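Local coordinates for protein transcriptional regulator (PDB 2O0Y) that probably binds DNA as a dimeric transcriptional regulator of the IclR family, with a helix-turn-helix domain joined to a larger C-terminal domain, at residues 27-32 and 60-65. Residues are numbered along the deposited sequence; the frame is centred on the assembly and turned at random.
Sequences DLLELF and ATMCAR
Met-62, present as selenomethionine, reaches from helix 52-64 to helix 18-29 and meets Leu-28 and Leu-29. The two backbones stay well apart, with 9.9 Å between the CA atoms of Leu-29 and Met-62; this long side chain crosses about half of the gap, and the leucine side chains fill the rest. Its CB is directed at the opposite helix, but CB and CG make no contact; Met-62 CG comes no nearer than 5.8 Å, to Leu-28 CD1. The chain runs nearly straight through chi2 (164°) and carries SE to within 3.9 Å of Leu-28 CD1. A bend at chi3 (83°) then turns the methyl group away from that branch and toward Leu-29, where Met-62 CE lies 3.6 Å from Leu-29 CD2 and 3.7 Å from Leu-29 CG. The selenium and its methyl thus divide the two leucines between them, each crossed at a slant, in a purely apolar contact.

All three residues are buried. Leu-44 and Thr-48 of helix 41-48 pack on Leu-28, while Val-67 touches both Leu-29 and Met-62. A type I turn from Leu-29 to Phe-32 is closed by Phe-32 N to Leu-29 O (3.0 Å), and the Phe-32 ring also packs against Leu-44, Leu-68 and Leu-78. At the periphery, Arg-65 forms salt bridges with Asp-27 and Glu-30 of the second subunit, placing this region beside the dimer interface. Packing of the first helix against the last helix of the helix-turn-helix, with the strands of the wing close by, is characteristic of the winged helix-turn-helix core of IclR regulators.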
# COMPACT_ATOMS: atom_id res chain seq x y z
N ASP B 27 13.44 -13.26 13.20
CA ASP B 27 14.81 -12.82 12.99
C ASP B 27 15.15 -12.60 11.50
O ASP B 27 15.96 -11.72 11.11
CB ASP B 27 15.80 -13.86 13.62
CG ASP B 27 15.70 -13.90 15.11
OD1 ASP B 27 15.06 -12.99 15.71
OD2 ASP B 27 16.22 -14.88 15.71
N LEU B 28 14.57 -13.43 10.64
CA LEU B 28 14.83 -13.33 9.19
C LEU B 28 14.11 -12.11 8.63
O LEU B 28 14.70 -11.32 7.91
CB LEU B 28 14.33 -14.61 8.44
CG LEU B 28 15.21 -15.84 8.72
CD1 LEU B 28 14.50 -17.14 8.21
CD2 LEU B 28 16.55 -15.69 7.92
N LEU B 29 12.84 -11.93 9.00
CA LEU B 29 12.08 -10.77 8.51
C LEU B 29 12.69 -9.47 8.99
O LEU B 29 12.68 -8.46 8.30
CB LEU B 29 10.65 -10.88 9.02
CG LEU B 29 9.79 -11.99 8.41
CD1 LEU B 29 8.45 -12.13 9.15
CD2 LEU B 29 9.53 -11.58 6.93
N GLU B 30 13.24 -9.48 10.18
CA GLU B 30 13.93 -8.26 10.69
C GLU B 30 15.09 -7.80 9.85
O GLU B 30 15.54 -6.66 9.95
CB GLU B 30 14.42 -8.52 12.11
CG GLU B 30 13.28 -8.69 13.09
CD GLU B 30 12.73 -7.38 13.58
OE1 GLU B 30 13.27 -6.30 13.19
OE2 GLU B 30 11.74 -7.41 14.35
N LEU B 31 15.63 -8.68 8.99
CA LEU B 31 16.78 -8.25 8.17
C LEU B 31 16.30 -7.43 6.95
O LEU B 31 17.07 -6.84 6.25
CB LEU B 31 17.55 -9.50 7.64
CG LEU B 31 18.33 -10.24 8.73
CD1 LEU B 31 18.85 -11.59 8.14
CD2 LEU B 31 19.46 -9.34 9.19
N PHE B 32 15.01 -7.44 6.65
CA PHE B 32 14.46 -6.60 5.58
C PHE B 32 14.11 -5.24 6.11
O PHE B 32 13.30 -5.10 7.07
CB PHE B 32 13.20 -7.25 4.95
CG PHE B 32 13.50 -8.60 4.28
CD1 PHE B 32 13.66 -9.72 5.05
CD2 PHE B 32 13.69 -8.69 2.89
CE1 PHE B 32 13.98 -10.97 4.48
CE2 PHE B 32 14.01 -9.92 2.28
CZ PHE B 32 14.17 -11.06 3.03
N ALA B 60 12.00 -21.54 2.32
CA ALA B 60 11.08 -22.37 1.55
C ALA B 60 9.62 -22.24 2.03
O ALA B 60 8.72 -21.95 1.23
CB ALA B 60 11.53 -23.80 1.57
N THR B 61 9.38 -22.46 3.33
CA THR B 61 8.03 -22.32 3.89
C THR B 61 7.49 -20.90 3.70
O THR B 61 6.33 -20.72 3.32
CB THR B 61 7.98 -22.67 5.42
OG1 THR B 61 8.26 -24.05 5.58
CG2 THR B 61 6.56 -22.47 5.94
N MSE B 62 8.33 -19.90 3.95
CA MSE B 62 7.98 -18.47 3.74
C MSE B 62 7.62 -18.12 2.31
O MSE B 62 6.61 -17.42 2.07
CB MSE B 62 9.16 -17.59 4.25
CG MSE B 62 9.27 -17.67 5.75
SE MSE B 62 11.02 -17.03 6.47
CE MSE B 62 10.59 -15.03 6.50
N CYS B 63 8.39 -18.64 1.34
CA CYS B 63 8.10 -18.41 -0.07
C CYS B 63 6.78 -19.15 -0.43
O CYS B 63 5.93 -18.59 -1.09
CB CYS B 63 9.23 -18.96 -0.96
SG CYS B 63 10.60 -17.84 -1.05
N ALA B 64 6.63 -20.40 0.03
CA ALA B 64 5.41 -21.13 -0.26
C ALA B 64 4.18 -20.36 0.21
O ALA B 64 3.13 -20.45 -0.38
CB ALA B 64 5.45 -22.49 0.39
N ARG B 65 4.33 -19.60 1.28
CA ARG B 65 3.22 -18.84 1.82
C ARG B 65 3.17 -17.38 1.32
O ARG B 65 2.34 -16.60 1.80
CB ARG B 65 3.33 -18.84 3.34
CG ARG B 65 2.03 -18.56 4.03
CD ARG B 65 1.02 -19.79 3.93
NE ARG B 65 -0.22 -19.32 4.53
CZ ARG B 65 -0.63 -19.62 5.75
NH1 ARG B 65 0.08 -20.46 6.53
NH2 ARG B 65 -1.76 -19.09 6.18